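Local coordinates for protein putative oxidoreductase (Gluconobacter oxydans, PDB 3WJ7) that is a putative oxidoreductase (reductase) of the short-chain dehydrogenase/reductase family, probably using a nicotinamide coenzyme bound to its Rossmann-fold domain, at residues I80-V84 and T106-M110; K120-S126 and P175-P181; G136-D140 and M306-S310; I241-E245 and Y319-R325. The contacts are given in a common frame with arbitrary orientation. Residues are numbered along the deposited sequence.

Contact 1 of 4, residues I80-V84 and T106-M110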
loop_
_atom_site.group_PDB
_atom_site.type_symbol
_atom_site.label_atom_id
_atom_site.label_comp_id
_atom_site.label_asym_id
_atom_site.label_seq_id
_atom_site.Cartn_x
_atom_site.Cartn_y
_atom_site.Cartn_z
ATOM N N ILE A 80 13.031 0.453 33.818
ATOM C CA ILE A 80 11.992 -0.438 33.294
ATOM C C ILE A 80 11.135 0.273 32.231
ATOM O O ILE A 80 10.678 1.427 32.399
ATOM C CB ILE A 80 11.045 -0.928 34.401
ATOM C CG1 ILE A 80 11.761 -1.878 35.388
ATOM C CG2 ILE A 80 9.840 -1.644 33.821
ATOM C CD1 ILE A 80 11.168 -1.754 36.775
ATOM N N LEU A 81 10.937 -0.451 31.141
ATOM C CA LEU A 81 10.202 0.013 30.017
ATOM C C LEU A 81 9.050 -0.957 29.707
ATOM O O LEU A 81 9.249 -2.175 29.544
ATOM C CB LEU A 81 11.121 0.154 28.814
ATOM C CG LEU A 81 10.348 0.412 27.513
ATOM C CD1 LEU A 81 9.623 1.766 27.552
ATOM C CD2 LEU A 81 11.268 0.335 26.309
ATOM N N PHE A 82 7.852 -0.375 29.670
ATOM C CA PHE A 82 6.644 -0.980 29.113
ATOM C C PHE A 82 6.362 -0.352 27.752
ATOM O O PHE A 82 5.991 0.821 27.681
ATOM C CB PHE A 82 5.454 -0.739 30.032
ATOM C CG PHE A 82 5.514 -1.524 31.271
ATOM C CD1 PHE A 82 4.833 -2.723 31.373
ATOM C CD2 PHE A 82 6.292 -1.088 32.350
ATOM C CE1 PHE A 82 4.891 -3.485 32.561
ATOM C CE2 PHE A 82 6.370 -1.841 33.515
ATOM C CZ PHE A 82 5.661 -3.034 33.634
ATOM N N HIS A 83 6.531 -1.114 26.688
ATOM C CA HIS A 83 6.233 -0.607 25.350
ATOM C C HIS A 83 4.841 -1.033 24.980
ATOM O O HIS A 83 4.632 -2.178 24.669
ATOM C CB HIS A 83 7.206 -1.161 24.300
ATOM C CG HIS A 83 6.942 -0.642 22.916
ATOM N ND1 HIS A 83 6.200 0.501 22.678
ATOM C CD2 HIS A 83 7.334 -1.096 21.698
ATOM C CE1 HIS A 83 6.142 0.718 21.380
ATOM N NE2 HIS A 83 6.820 -0.238 20.766
ATOM N N VAL A 84 3.885 -0.132 25.035
ATOM C CA VAL A 84 2.548 -0.484 24.578
ATOM C C VAL A 84 2.185 0.296 23.291
ATOM O O VAL A 84 2.391 1.493 23.218
ATOM C CB VAL A 84 1.492 -0.212 25.661
ATOM C CG1 VAL A 84 0.142 -0.791 25.212
ATOM C CG2 VAL A 84 1.937 -0.767 27.021
ATOM N N THR A 106 9.387 0.421 16.935
ATOM C CA THR A 106 9.663 -0.573 17.946
ATOM C C THR A 106 11.154 -0.940 17.994
ATOM O O THR A 106 11.716 -1.122 19.070
ATOM C CB THR A 106 8.785 -1.800 17.647
ATOM O OG1 THR A 106 7.430 -1.444 17.920
ATOM C CG2 THR A 106 9.170 -3.011 18.434
ATOM N N ARG A 107 11.769 -1.089 16.827
ATOM C CA ARG A 107 13.187 -1.320 16.740
ATOM C C ARG A 107 13.938 -0.089 17.346
ATOM O O ARG A 107 14.767 -0.254 18.245
ATOM C CB ARG A 107 13.584 -1.622 15.293
ATOM C CG ARG A 107 15.030 -2.058 15.089
ATOM C CD ARG A 107 15.396 -2.073 13.607
ATOM N NE ARG A 107 16.740 -2.626 13.375
ATOM C CZ ARG A 107 17.334 -2.790 12.177
ATOM N NH1 ARG A 107 16.729 -2.468 11.023
ATOM N NH2 ARG A 107 18.563 -3.298 12.126
ATOM N N ASN A 108 13.613 1.137 16.934
ATOM C CA ASN A 108 14.299 2.263 17.527
ATOM C C ASN A 108 14.142 2.241 19.099
ATOM O O ASN A 108 15.129 2.388 19.867
ATOM C CB ASN A 108 13.828 3.581 16.889
ATOM C CG ASN A 108 14.180 3.682 15.365
ATOM O OD1 ASN A 108 15.104 3.029 14.882
ATOM N ND2 ASN A 108 13.432 4.506 14.621
ATOM N N LEU A 109 12.915 2.045 19.572
ATOM C CA LEU A 109 12.685 2.081 20.968
ATOM C C LEU A 109 13.542 1.008 21.662
ATOM O O LEU A 109 14.249 1.311 22.651
ATOM C CB LEU A 109 11.210 1.865 21.294
ATOM C CG LEU A 109 10.937 1.938 22.799
ATOM C CD1 LEU A 109 11.265 3.337 23.322
ATOM C CD2 LEU A 109 9.486 1.585 23.092
ATOM N N MET A 110 13.478 -0.222 21.150
ATOM C CA MET A 110 14.244 -1.329 21.716
ATOM C C MET A 110 15.768 -1.086 21.714
ATOM O O MET A 110 16.445 -1.299 22.713
ATOM C CB MET A 110 13.898 -2.641 21.012
ATOM C CG MET A 110 12.468 -3.140 21.213
ATOM S SD MET A 110 11.801 -3.211 22.900
ATOM C CE MET A 110 10.655 -1.848 22.888
#
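Helix 95-115 lies over strand 78-83 here, the short segments running almost antiparallel (173°) with axes 10.8 Å apart at closest approach. Thr-106, which begins the helical segment, sets OG1 at the edge of the His-83 imidazole, 3.2 Å from NE2 in a hydrogen bond that either residue could donate. Both partners are tied further: Thr-106 OG1 also bonds Asn-102 O one turn back, and His-83 ND1 bonds Thr-19 OG1. Such a helix, antiparallel to the strand before it, is the middle of a right-handed beta-alpha-beta crossover, in this case strand 78-83, helix 95-115 and strand 120-124 of the Rossmann fold. Leu-109 points at the strand. Its CD2 lies over one face of the His-83 ring in a CH-pi contact, 3.5 Å from the centroid, and its CG lies 3.9 Å from Leu-81 CD2. Met-110 starts out sideways, but its chi angles carry CE between the two strand residues, 3.6 Å from His-83 CD2 and 4.1 Å from Leu-81 CD2.

Contact 2 of 4, residues K120-S126 and P175-P181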
loop_
_atom_site.group_PDB
_atom_site.type_symbol
_atom_site.label_atom_id
_atom_site.label_comp_id
_atom_site.label_asym_id
_atom_site.label_seq_id
_atom_site.Cartn_x
_atom_site.Cartn_y
_atom_site.Cartn_z
ATOM N N LYS A 120 15.016 -3.838 32.291
ATOM C CA LYS A 120 13.929 -4.722 31.900
ATOM C C LYS A 120 12.888 -4.046 31.003
ATOM O O LYS A 120 12.479 -2.903 31.258
ATOM C CB LYS A 120 13.280 -5.380 33.112
ATOM C CG LYS A 120 12.685 -6.737 32.751
ATOM C CD LYS A 120 12.409 -7.573 33.997
ATOM C CE LYS A 120 13.579 -8.496 34.338
ATOM N NZ LYS A 120 13.066 -9.565 35.216
ATOM N N ILE A 121 12.486 -4.773 29.956
ATOM C CA ILE A 121 11.575 -4.273 28.961
ATOM C C ILE A 121 10.418 -5.227 28.911
ATOM O O ILE A 121 10.595 -6.443 28.827
ATOM C CB ILE A 121 12.278 -4.189 27.588
ATOM C CG1 ILE A 121 13.344 -3.120 27.652
ATOM C CG2 ILE A 121 11.299 -3.810 26.471
ATOM C CD1 ILE A 121 14.374 -3.227 26.555
ATOM N N ILE A 122 9.216 -4.698 29.001
ATOM C CA ILE A 122 8.058 -5.528 28.738
ATOM C C ILE A 122 7.415 -5.038 27.462
ATOM O O ILE A 122 6.998 -3.860 27.350
ATOM C CB ILE A 122 7.060 -5.435 29.862
ATOM C CG1 ILE A 122 7.640 -6.094 31.106
ATOM C CG2 ILE A 122 5.713 -6.084 29.495
ATOM C CD1 ILE A 122 6.837 -5.505 32.211
ATOM N N TYR A 123 7.356 -5.942 26.490
ATOM C CA TYR A 123 6.841 -5.615 25.207
ATOM C C TYR A 123 5.411 -6.113 25.056
ATOM O O TYR A 123 5.126 -7.333 25.197
ATOM C CB TYR A 123 7.710 -6.209 24.119
ATOM C CG TYR A 123 7.110 -5.930 22.763
ATOM C CD1 TYR A 123 6.857 -4.628 22.358
ATOM C CD2 TYR A 123 6.722 -6.957 21.940
ATOM C CE1 TYR A 123 6.287 -4.349 21.132
ATOM C CE2 TYR A 123 6.154 -6.703 20.708
ATOM C CZ TYR A 123 5.944 -5.395 20.319
ATOM O OH TYR A 123 5.395 -5.148 19.123
ATOM N N CYS A 124 4.510 -5.170 24.751
ATOM C CA CYS A 124 3.126 -5.521 24.522
ATOM C C CYS A 124 2.927 -5.886 23.098
ATOM O O CYS A 124 3.106 -5.073 22.206
ATOM C CB CYS A 124 2.187 -4.419 24.929
ATOM S SG CYS A 124 0.482 -5.050 25.170
ATOM N N SER A 125 2.568 -7.133 22.849
ATOM C CA SER A 125 2.386 -7.569 21.471
ATOM C C SER A 125 0.959 -8.018 21.357
ATOM O O SER A 125 0.101 -7.362 21.896
ATOM C CB SER A 125 3.368 -8.670 21.190
ATOM O OG SER A 125 3.013 -9.489 20.121
ATOM N N SER A 126 0.632 -9.125 20.718
ATOM C CA SER A 126 -0.790 -9.437 20.652
ATOM C C SER A 126 -0.965 -10.825 20.157
ATOM O O SER A 126 -0.052 -11.376 19.522
ATOM C CB SER A 126 -1.508 -8.441 19.738
ATOM O OG SER A 126 -2.652 -9.011 19.150
ATOM N N PRO A 175 16.782 -7.203 27.178
ATOM C CA PRO A 175 16.222 -7.932 28.309
ATOM C C PRO A 175 14.695 -7.846 28.299
ATOM O O PRO A 175 14.086 -7.314 29.238
ATOM C CB PRO A 175 16.820 -7.191 29.498
ATOM C CG PRO A 175 17.004 -5.796 28.996
ATOM C CD PRO A 175 17.462 -5.961 27.586
ATOM N N ALA A 176 14.093 -8.330 27.219
ATOM C CA ALA A 176 12.640 -8.175 26.999
ATOM C C ALA A 176 11.824 -9.430 27.302
ATOM O O ALA A 176 12.247 -10.577 27.027
ATOM C CB ALA A 176 12.346 -7.674 25.578
ATOM N N ILE A 177 10.667 -9.191 27.900
ATOM C CA ILE A 177 9.659 -10.195 28.139
ATOM C C ILE A 177 8.468 -9.769 27.298
ATOM O O ILE A 177 8.091 -8.590 27.318
ATOM C CB ILE A 177 9.252 -10.145 29.614
ATOM C CG1 ILE A 177 10.404 -10.639 30.502
ATOM C CG2 ILE A 177 7.916 -10.835 29.840
ATOM C CD1 ILE A 177 10.271 -10.360 32.006
ATOM N N ILE A 178 7.864 -10.719 26.573
ATOM C CA ILE A 178 6.722 -10.444 25.693
ATOM C C ILE A 178 5.377 -10.941 26.232
ATOM O O ILE A 178 5.210 -12.094 26.656
ATOM C CB ILE A 178 6.903 -11.076 24.302
ATOM C CG1 ILE A 178 8.256 -10.693 23.728
ATOM C CG2 ILE A 178 5.726 -10.704 23.364
ATOM C CD1 ILE A 178 8.560 -11.371 22.396
ATOM N N VAL A 179 4.394 -10.071 26.071
ATOM C CA VAL A 179 3.031 -10.277 26.460
ATOM C C VAL A 179 2.176 -10.175 25.158
ATOM O O VAL A 179 2.460 -9.361 24.260
ATOM C CB VAL A 179 2.809 -9.205 27.536
ATOM C CG1 VAL A 179 1.563 -8.375 27.376
ATOM C CG2 VAL A 179 3.032 -9.777 28.949
ATOM N N ASN A 180 1.184 -11.044 25.033
ATOM C CA ASN A 180 0.281 -11.130 23.899
ATOM C C ASN A 180 -1.187 -11.071 24.404
ATOM O O ASN A 180 -1.825 -12.095 24.621
ATOM C CB ASN A 180 0.508 -12.449 23.152
ATOM C CG ASN A 180 1.949 -12.631 22.656
ATOM O OD1 ASN A 180 2.232 -12.446 21.460
ATOM N ND2 ASN A 180 2.855 -13.020 23.552
ATOM N N PRO A 181 -1.728 -9.873 24.619
ATOM C CA PRO A 181 -3.145 -9.728 24.973
ATOM C C PRO A 181 -4.065 -10.219 23.845
ATOM O O PRO A 181 -3.683 -10.162 22.685
ATOM C CB PRO A 181 -3.330 -8.221 25.083
ATOM C CG PRO A 181 -1.956 -7.624 25.101
ATOM C CD PRO A 181 -1.069 -8.581 24.389
#
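Strands 120-124 and 176-185 are parallel neighbours in the central sheet of the Rossmann fold, and helix 153-172 in the connection between them packs on the Tyr-123 and Ile-178 face. The short strand axes come within 4.6 Å at 22°. Five backbone hydrogen bonds form the parallel ladder: Ile-121 N to Pro-175 O (3.1 Å), Ile-177 N to Ile-121 O (2.9 Å), Tyr-123 N to Ile-177 O (2.9 Å), Val-179 N to Tyr-123 O (3.0 Å) and Ser-125 N to Val-179 O (2.6 Å). Ile-121 and Tyr-123 thus bond on both N and O, while Ile-122 turns its own N and O to strand 78-83. Weaker CA-H...O contacts lie between these bonds, as from Ala-176 CA to Ile-121 O (3.2 Å). Apolar pairs flank the ladder: Ile-121 CB with Ala-176 CB (4.0 Å) and Tyr-123 CD2 with Ile-178 CG2 (4.1 Å) on one face, Cys-124 SG with Val-179 CG1 (4.1 Å) on the other. Past the strand, Ser-125 OG bonds Glu-162 of that helix. The side chain of Cys-124 is about 3 Å from a bound mercury(II) ion, and its SG also packs 3.5 Å from Pro-181 CG.

Contact 3 of 4, residues G136-D140 and M306-S310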
loop_
_atom_site.group_PDB
_atom_site.type_symbol
_atom_site.label_atom_id
_atom_site.label_comp_id
_atom_site.label_asym_id
_atom_site.label_seq_id
_atom_site.Cartn_x
_atom_site.Cartn_y
_atom_site.Cartn_z
ATOM N N GLY A 136 -9.842 -26.171 15.785
ATOM C CA GLY A 136 -10.617 -25.393 16.741
ATOM C C GLY A 136 -10.275 -25.603 18.206
ATOM O O GLY A 136 -11.039 -25.174 19.079
ATOM N N VAL A 137 -9.151 -26.283 18.479
ATOM C CA VAL A 137 -8.564 -26.362 19.826
ATOM C C VAL A 137 -7.727 -25.089 20.054
ATOM O O VAL A 137 -6.954 -24.675 19.182
ATOM C CB VAL A 137 -7.735 -27.659 19.998
ATOM C CG1 VAL A 137 -6.818 -27.623 21.230
ATOM C CG2 VAL A 137 -8.668 -28.867 20.037
ATOM N N PRO A 138 -7.897 -24.440 21.218
ATOM C CA PRO A 138 -7.280 -23.121 21.453
ATOM C C PRO A 138 -5.754 -23.089 21.245
ATOM O O PRO A 138 -5.043 -24.001 21.688
ATOM C CB PRO A 138 -7.637 -22.841 22.916
ATOM C CG PRO A 138 -8.938 -23.576 23.112
ATOM C CD PRO A 138 -8.736 -24.863 22.362
ATOM N N ALA A 139 -5.249 -22.043 20.589
ATOM C CA ALA A 139 -3.843 -22.006 20.221
ATOM C C ALA A 139 -3.045 -21.535 21.429
ATOM O O ALA A 139 -3.627 -21.082 22.432
ATOM C CB ALA A 139 -3.620 -21.107 18.999
ATOM N N ASP A 140 -1.718 -21.653 21.357
ATOM C CA ASP A 140 -0.863 -21.176 22.460
ATOM C C ASP A 140 0.483 -20.580 21.954
ATOM O O ASP A 140 0.710 -20.452 20.770
ATOM C CB ASP A 140 -0.639 -22.325 23.477
ATOM C CG ASP A 140 0.330 -23.407 22.944
ATOM O OD1 ASP A 140 0.691 -23.421 21.748
ATOM O OD2 ASP A 140 0.769 -24.252 23.717
ATOM N N MET A 306 -10.159 -17.657 16.342
ATOM C CA MET A 306 -9.093 -17.015 17.077
ATOM C C MET A 306 -9.199 -17.363 18.564
ATOM O O MET A 306 -9.556 -16.535 19.414
ATOM C CB MET A 306 -9.128 -15.509 16.837
ATOM C CG MET A 306 -8.752 -15.127 15.420
ATOM S SD MET A 306 -8.098 -13.450 15.432
ATOM C CE MET A 306 -6.392 -13.555 16.109
ATOM N N PHE A 307 -8.883 -18.608 18.866
ATOM C CA PHE A 307 -9.086 -19.155 20.199
ATOM C C PHE A 307 -7.715 -19.418 20.801
ATOM O O PHE A 307 -6.822 -19.962 20.132
ATOM C CB PHE A 307 -9.926 -20.411 20.082
ATOM C CG PHE A 307 -11.427 -20.167 20.125
ATOM C CD1 PHE A 307 -11.970 -18.874 20.011
ATOM C CD2 PHE A 307 -12.305 -21.251 20.253
ATOM C CE1 PHE A 307 -13.345 -18.664 20.053
ATOM C CE2 PHE A 307 -13.690 -21.046 20.292
ATOM C CZ PHE A 307 -14.207 -19.751 20.190
ATOM N N PHE A 308 -7.505 -18.958 22.025
ATOM C CA PHE A 308 -6.164 -19.020 22.614
ATOM C C PHE A 308 -6.272 -19.453 24.031
ATOM O O PHE A 308 -7.269 -19.153 24.673
ATOM C CB PHE A 308 -5.463 -17.648 22.557
ATOM C CG PHE A 308 -5.180 -17.189 21.172
ATOM C CD1 PHE A 308 -4.007 -17.569 20.533
ATOM C CD2 PHE A 308 -6.115 -16.441 20.483
ATOM C CE1 PHE A 308 -3.771 -17.185 19.216
ATOM C CE2 PHE A 308 -5.879 -16.039 19.163
ATOM C CZ PHE A 308 -4.705 -16.427 18.535
ATOM N N SER A 309 -5.243 -20.137 24.523
ATOM C CA SER A 309 -5.174 -20.563 25.928
ATOM C C SER A 309 -4.305 -19.600 26.674
ATOM O O SER A 309 -3.279 -19.166 26.129
ATOM C CB SER A 309 -4.498 -21.929 26.021
ATOM O OG SER A 309 -4.421 -22.381 27.371
ATOM N N SER A 310 -4.666 -19.299 27.921
ATOM C CA SER A 310 -3.824 -18.480 28.794
ATOM C C SER A 310 -3.165 -19.315 29.890
ATOM O O SER A 310 -2.871 -18.821 31.001
ATOM C CB SER A 310 -4.647 -17.361 29.422
ATOM O OG SER A 310 -5.311 -16.620 28.426
#
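Two loop segments, 136-140 and 306-310, extended where they touch, meet in a single isolated beta bridge between Ala-139 and Phe-308, whose CA atoms are 4.5 Å apart. The touching parts run 45° apart, and neither belongs to a regular strand. The bridge has the parallel hydrogen-bonding pattern, with Ala-139 using both its backbone groups: Ala-139 N donates to Phe-307 O at 2.6 Å, and Ser-309 N donates to Ala-139 O at 2.8 Å. CA-H...O contacts accompany them, from Pro-138 CA to Phe-307 O (3.5 Å) and from Phe-308 CA to Ala-139 O (3.3 Å). The loop after strand 120-124 is thereby joined to the one leading into helix 311-317, with 165 residues of chain between the two segments. Phe-308 N turns to Asn-246 OD1 of strand 239-248, so the later loop is bonded to that strand as well. Among the side chains, Pro-138 lies along the partner backbone, its CB 3.8 Å from Phe-308 C and 4.4 Å from Phe-307 CB. The CA-to-CB bond of Phe-308 points away from segment 136-140, and its ring packs on Val-127, Leu-130 and Leu-132. Even so, Phe-308 CD1 lies 3.9 Å from Ala-139 CB.

Contact 4 of 4, residues I241-E245 and Y319-R325; sequences ILGGE and YAPRPAR
A carboxylate from a beta bulge receives the first backbone NH of a helix: Glu-245 OE1 accepts from Ala-324 N at 2.8 Å (166°), just after Pro-323 at the N-cap position of helix 324-337. Gly-244 and Glu-245 form a classic bulge opposite Ile-217 of strand 214-219, Gly-244 at phi/psi -122/-72 and Glu-245 back in beta conformation at -139/135. Glu-245 CB points toward segment 319-325, and chi1 and chi2 are both t and chi3 is -54°, so that OE1 also lies 3.3 Å from Ala-324 CB and 3.7 Å from Pro-323 CB. The two segments run 28° apart end to end. Nearest CA pairs are Leu-242 with Tyr-319 (8.1 Å), Gly-244 with Pro-321 (5.3 Å) and Glu-245 with Ala-324 (5.8 Å). Residues 319-323 are extended, and Ala-324 enters the helix at -63/-35. At the other end Tyr-319, chi1 t and chi2 59°, reaches in to donate from OH to Gly-243 O at 2.5 Å. Leu-242, chi1 m and chi2 t, places CD2 over the Tyr-319 ring in a CH-pi contact, 4.1 Å from the centroid. Between the two bonds Pro-321 CB sits 3.5 Å from Gly-243 O and 3.9 Å from Gly-244 CA. The contact thus fastens the C-terminal helix's start to strand 239-248 of the Rossmann sheet, with the negative Glu-245 carboxylate suited to the positive end of the helix dipole.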
loop_
_atom_site.group_PDB
_atom_site.type_symbol
_atom_site.label_atom_id
_atom_site.label_comp_id
_atom_site.label_asym_id
_atom_site.label_seq_id
_atom_site.Cartn_x
_atom_site.Cartn_y
_atom_site.Cartn_z
ATOM N N ILE A 241 0.568 -15.296 26.607
ATOM C CA ILE A 241 -0.790 -14.913 26.149
ATOM C C ILE A 241 -1.599 -14.356 27.325
ATOM O O ILE A 241 -1.632 -14.954 28.386
ATOM C CB ILE A 241 -1.543 -16.123 25.551
ATOM C CG1 ILE A 241 -0.916 -16.528 24.223
ATOM C CG2 ILE A 241 -3.012 -15.798 25.320
ATOM C CD1 ILE A 241 -1.075 -17.974 23.850
ATOM N N LEU A 242 -2.242 -13.213 27.142
ATOM C CA LEU A 242 -3.057 -12.659 28.181
ATOM C C LEU A 242 -4.480 -12.648 27.702
ATOM O O LEU A 242 -4.982 -11.613 27.307
ATOM C CB LEU A 242 -2.586 -11.260 28.548
ATOM C CG LEU A 242 -1.193 -11.077 29.205
ATOM C CD1 LEU A 242 -1.006 -9.618 29.660
ATOM C CD2 LEU A 242 -0.869 -12.072 30.381
ATOM N N GLY A 243 -5.138 -13.812 27.717
ATOM C CA GLY A 243 -6.523 -13.930 27.237
ATOM C C GLY A 243 -7.496 -13.902 28.388
ATOM O O GLY A 243 -7.078 -13.842 29.538
ATOM N N GLY A 244 -8.791 -13.947 28.091
ATOM C CA GLY A 244 -9.802 -14.265 29.095
ATOM C C GLY A 244 -10.621 -15.495 28.692
ATOM O O GLY A 244 -10.442 -16.585 29.260
ATOM N N GLU A 245 -11.491 -15.335 27.691
ATOM C CA GLU A 245 -12.518 -16.316 27.319
ATOM C C GLU A 245 -12.658 -16.455 25.815
ATOM O O GLU A 245 -12.703 -15.462 25.089
ATOM C CB GLU A 245 -13.860 -15.846 27.872
ATOM C CG GLU A 245 -14.931 -16.909 28.005
ATOM C CD GLU A 245 -16.206 -16.380 28.663
ATOM O OE1 GLU A 245 -16.151 -15.800 29.784
ATOM O OE2 GLU A 245 -17.285 -16.542 28.049
ATOM N N TYR A 319 -1.712 -15.272 36.758
ATOM C CA TYR A 319 -2.677 -14.438 36.029
ATOM C C TYR A 319 -4.086 -14.970 36.203
ATOM O O TYR A 319 -4.310 -16.152 35.996
ATOM C CB TYR A 319 -2.298 -14.531 34.545
ATOM C CG TYR A 319 -3.230 -13.879 33.566
ATOM C CD1 TYR A 319 -3.523 -12.503 33.645
ATOM C CD2 TYR A 319 -3.782 -14.618 32.540
ATOM C CE1 TYR A 319 -4.373 -11.893 32.727
ATOM C CE2 TYR A 319 -4.619 -14.029 31.608
ATOM C CZ TYR A 319 -4.890 -12.671 31.695
ATOM O OH TYR A 319 -5.733 -12.134 30.808
ATOM N N ALA A 320 -5.050 -14.123 36.553
ATOM C CA ALA A 320 -6.405 -14.644 36.874
ATOM C C ALA A 320 -7.472 -13.812 36.191
ATOM O O ALA A 320 -8.089 -12.963 36.828
ATOM C CB ALA A 320 -6.640 -14.682 38.403
ATOM N N PRO A 321 -7.693 -14.038 34.889
ATOM C CA PRO A 321 -8.653 -13.203 34.140
ATOM C C PRO A 321 -10.099 -13.407 34.632
ATOM O O PRO A 321 -10.505 -14.526 34.855
ATOM C CB PRO A 321 -8.493 -13.697 32.688
ATOM C CG PRO A 321 -8.046 -15.104 32.845
ATOM C CD PRO A 321 -7.197 -15.165 34.086
ATOM N N ARG A 322 -10.861 -12.334 34.829
ATOM C CA ARG A 322 -12.260 -12.496 35.192
ATOM C C ARG A 322 -13.032 -12.901 33.934
ATOM O O ARG A 322 -12.473 -12.910 32.844
ATOM C CB ARG A 322 -12.804 -11.284 35.969
ATOM C CG ARG A 322 -13.127 -10.057 35.152
ATOM C CD ARG A 322 -12.010 -9.049 35.287
ATOM N NE ARG A 322 -12.365 -7.803 35.966
ATOM C CZ ARG A 322 -11.449 -6.928 36.367
ATOM N NH1 ARG A 322 -10.145 -7.181 36.171
ATOM N NH2 ARG A 322 -11.822 -5.802 36.950
ATOM N N PRO A 323 -14.279 -13.354 34.072
ATOM C CA PRO A 323 -14.871 -13.871 32.817
ATOM C C PRO A 323 -15.322 -12.765 31.849
ATOM O O PRO A 323 -15.357 -11.581 32.240
ATOM C CB PRO A 323 -16.061 -14.688 33.309
ATOM C CG PRO A 323 -16.394 -14.134 34.665
ATOM C CD PRO A 323 -15.112 -13.635 35.259
ATOM N N ALA A 324 -15.659 -13.144 30.608
ATOM C CA ALA A 324 -15.974 -12.176 29.534
ATOM C C ALA A 324 -17.209 -11.332 29.848
ATOM O O ALA A 324 -17.282 -10.159 29.485
ATOM C CB ALA A 324 -16.166 -12.878 28.201
ATOM N N ARG A 325 -18.182 -11.937 30.519
ATOM C CA ARG A 325 -19.366 -11.223 30.899
ATOM C C ARG A 325 -19.044 -10.046 31.811
ATOM O O ARG A 325 -19.696 -9.025 31.766
ATOM C CB ARG A 325 -20.389 -12.173 31.505
ATOM C CG ARG A 325 -21.333 -11.533 32.513
ATOM C CD ARG A 325 -22.453 -12.473 32.904
ATOM N NE ARG A 325 -23.494 -12.432 31.890
ATOM C CZ ARG A 325 -23.746 -13.424 31.057
ATOM N NH1 ARG A 325 -23.039 -14.544 31.148
ATOM N NH2 ARG A 325 -24.704 -13.288 30.157
#

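In the fold
Contacts 1 and 2 are buried and lie in the Rossmann core, contact 1 between helix and sheet and contact 2 within the sheet. They share a boundary, since strands 78-83 and 120-124 are neighbours: Leu-81 O is 2.6 Å from Ile-122 N. Contact 2 meets contact 4 across the next strand pair, with Asn-180 O 2.8 Å from Leu-242 N. Contacts 3 and 4, only partly buried, bring residues after 300 back to earlier parts of the chain; Ser-310 OG, 2.9 Å from Gly-243 N, connects them. Chemistry follows place: apolar packing around a hydrogen-bonded histidine in contact 1, a regular ladder in contact 2, an isolated bridge in contact 3, side-chain-to-backbone hydrogen bonds in contact 4.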